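Local coordinates for protein ferritin light chain (Trichoplusia ni, PDB 1Z6O) that stores iron in soluble form as part of a secreted ferritin shell of light and heavy chains, the light chain probably helping to nucleate the iron core, at residues A129-K134 / K174-A179. Residues are numbered along the deposited sequence; the frame is centred on the assembly and turned at random.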
loop_
_atom_site.group_PDB
_atom_site.type_symbol
_atom_site.label_atom_id
_atom_site.label_comp_id
_atom_site.label_asym_id
_atom_site.label_seq_id
_atom_site.Cartn_x
_atom_site.Cartn_y
_atom_site.Cartn_z
ATOM N N ALA A 129 -33.513 4.216 -42.162
ATOM C CA ALA A 129 -32.341 3.579 -41.561
ATOM C C ALA A 129 -32.557 2.058 -41.567
ATOM O O ALA A 129 -31.650 1.286 -41.887
ATOM C CB ALA A 129 -32.134 4.076 -40.120
ATOM N N LEU A 130 -33.767 1.631 -41.214
ATOM C CA LEU A 130 -34.082 0.204 -41.192
ATOM C C LEU A 130 -33.904 -0.387 -42.597
ATOM O O LEU A 130 -33.247 -1.421 -42.758
ATOM C CB LEU A 130 -35.522 -0.021 -40.702
ATOM C CG LEU A 130 -36.051 -1.464 -40.708
ATOM C CD1 LEU A 130 -35.198 -2.347 -39.777
ATOM C CD2 LEU A 130 -37.522 -1.462 -40.240
ATOM N N ASP A 131 -34.475 0.261 -43.613
ATOM C CA ASP A 131 -34.343 -0.226 -44.991
ATOM C C ASP A 131 -32.889 -0.300 -45.460
ATOM O O ASP A 131 -32.487 -1.271 -46.102
ATOM C CB ASP A 131 -35.091 0.672 -45.988
ATOM C CG ASP A 131 -36.606 0.607 -45.829
ATOM O OD1 ASP A 131 -37.135 -0.443 -45.406
ATOM O OD2 ASP A 131 -37.271 1.615 -46.154
ATOM N N THR A 132 -32.098 0.729 -45.168
ATOM C CA THR A 132 -30.707 0.708 -45.616
ATOM C C THR A 132 -29.887 -0.350 -44.880
ATOM O O THR A 132 -28.963 -0.918 -45.459
ATOM C CB THR A 132 -30.023 2.103 -45.478
ATOM O OG1 THR A 132 -30.073 2.536 -44.118
ATOM C CG2 THR A 132 -30.725 3.127 -46.358
ATOM N N GLN A 133 -30.207 -0.626 -43.615
ATOM C CA GLN A 133 -29.472 -1.671 -42.896
ATOM C C GLN A 133 -29.884 -3.043 -43.451
ATOM O O GLN A 133 -29.044 -3.928 -43.592
ATOM C CB GLN A 133 -29.720 -1.581 -41.378
ATOM C CG GLN A 133 -29.022 -0.356 -40.732
ATOM C CD GLN A 133 -27.503 -0.491 -40.720
ATOM O OE1 GLN A 133 -26.764 0.406 -41.152
ATOM N NE2 GLN A 133 -27.033 -1.608 -40.220
ATOM N N LYS A 134 -31.163 -3.223 -43.784
ATOM C CA LYS A 134 -31.588 -4.495 -44.377
ATOM C C LYS A 134 -30.888 -4.686 -45.727
ATOM O O LYS A 134 -30.536 -5.806 -46.099
ATOM C CB LYS A 134 -33.105 -4.537 -44.594
ATOM C CG LYS A 134 -33.912 -4.714 -43.302
ATOM C CD LYS A 134 -35.405 -4.938 -43.619
ATOM C CE LYS A 134 -36.211 -5.078 -42.322
ATOM N NZ LYS A 134 -37.634 -5.478 -42.580
ATOM N N LYS A 174 -28.760 -4.952 -35.168
ATOM C CA LYS A 174 -29.093 -3.586 -35.583
ATOM C C LYS A 174 -30.475 -3.493 -36.203
ATOM O O LYS A 174 -31.218 -2.545 -35.951
ATOM C CB LYS A 174 -28.088 -3.052 -36.612
ATOM C CG LYS A 174 -26.749 -2.607 -36.057
ATOM C CD LYS A 174 -25.913 -1.985 -37.178
ATOM C CE LYS A 174 -24.572 -1.458 -36.684
ATOM N NZ LYS A 174 -23.758 -0.843 -37.786
ATOM N N ILE A 175 -30.805 -4.465 -37.048
ATOM C CA ILE A 175 -32.096 -4.465 -37.715
ATOM C C ILE A 175 -33.211 -4.671 -36.693
ATOM O O ILE A 175 -34.241 -4.005 -36.753
ATOM C CB ILE A 175 -32.110 -5.547 -38.823
ATOM C CG1 ILE A 175 -31.244 -5.049 -39.999
ATOM C CG2 ILE A 175 -33.546 -5.849 -39.280
ATOM C CD1 ILE A 175 -30.847 -6.146 -40.997
ATOM N N ARG A 176 -33.004 -5.575 -35.742
ATOM C CA ARG A 176 -34.031 -5.800 -34.724
ATOM C C ARG A 176 -34.227 -4.529 -33.886
ATOM O O ARG A 176 -35.352 -4.163 -33.538
ATOM C CB ARG A 176 -33.635 -6.971 -33.815
ATOM C CG ARG A 176 -34.555 -7.142 -32.587
ATOM C CD ARG A 176 -36.033 -7.369 -32.982
ATOM N NE ARG A 176 -36.853 -7.529 -31.773
ATOM C CZ ARG A 176 -37.297 -6.521 -31.028
ATOM N NH1 ARG A 176 -37.025 -5.261 -31.373
ATOM N NH2 ARG A 176 -37.964 -6.771 -29.903
ATOM N N THR A 177 -33.130 -3.858 -33.558
ATOM C CA THR A 177 -33.213 -2.624 -32.767
ATOM C C THR A 177 -33.999 -1.538 -33.511
ATOM O O THR A 177 -34.909 -0.917 -32.946
ATOM C CB THR A 177 -31.802 -2.093 -32.432
ATOM O OG1 THR A 177 -31.139 -3.049 -31.599
ATOM C CG2 THR A 177 -31.877 -0.747 -31.689
ATOM N N LEU A 178 -33.654 -1.315 -34.776
ATOM C CA LEU A 178 -34.342 -0.307 -35.578
ATOM C C LEU A 178 -35.805 -0.671 -35.816
ATOM O O LEU A 178 -36.675 0.204 -35.806
ATOM C CB LEU A 178 -33.616 -0.109 -36.920
ATOM C CG LEU A 178 -32.249 0.577 -36.787
ATOM C CD1 LEU A 178 -31.482 0.501 -38.116
ATOM C CD2 LEU A 178 -32.465 2.045 -36.390
ATOM N N ALA A 179 -36.094 -1.955 -36.034
ATOM C CA ALA A 179 -37.485 -2.369 -36.241
ATOM C C ALA A 179 -38.280 -2.064 -34.964
ATOM O O ALA A 179 -39.430 -1.621 -35.027
ATOM C CB ALA A 179 -37.567 -3.871 -36.559
HETATM O O HOH W 1 -23.677 1.399 -40.247
HETATM O O HOH W 2 -24.333 -1.977 -40.260
#
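Gln133 has CG anti to its carbonyl carbon (chi1 -72°) and then bends at chi2, which turns its amide along the neighbouring helix to Lys174. Gln133 NE2 lies over the aliphatic chain of Lys174, 3.3 Å from Lys174 CD. This is a van der Waals contact. The polar link is made by water: one water takes a hydrogen from Gln133 NE2 at 2.7 Å and accepts another from Lys174 NZ. A second water joins Gln133 OE1 to the same ammonium group by two weak bonds. Lys174 NZ also forms a salt bridge with Glu82, on helix 70-96. No direct hydrogen bond links the two segments.

The other contacts are van der Waals contacts, made mostly by methyl groups and methylenes. Leu178 crosses Gln133 at about a right angle, with Leu178 CD1 3.7 Å from Gln133 CG. The same methyl reaches the CB of Ala129. Helices 122-148 and 157-190 belong to the four-helix bundle of the ferritin fold, and here they run nearly antiparallel, at 162° with axes 9.4 Å apart. Leu130 sends CD1 against the turn Ile175-Ala179, coming within 3.6 Å of Ile175 O. That methyl also packs on the CB of Leu178 and on Ile175 CG2.

Ile175 fills the gap between Leu130 and Lys134 with two branches. Its CD1 sits 3.8 Å from Lys134 CA, and its CG2 touches the methylenes of Lys134 as well as Leu130. With both branches gone, as in an alanine here, a gap would probably open beside Leu130 CD1 and the Lys134 methylenes would lose their support on this side. In a second light chain, Tyr28 packs on Ile175, and the backbone oxygens of Asn25 and Val27 accept hydrogen bonds from Lys134 NZ.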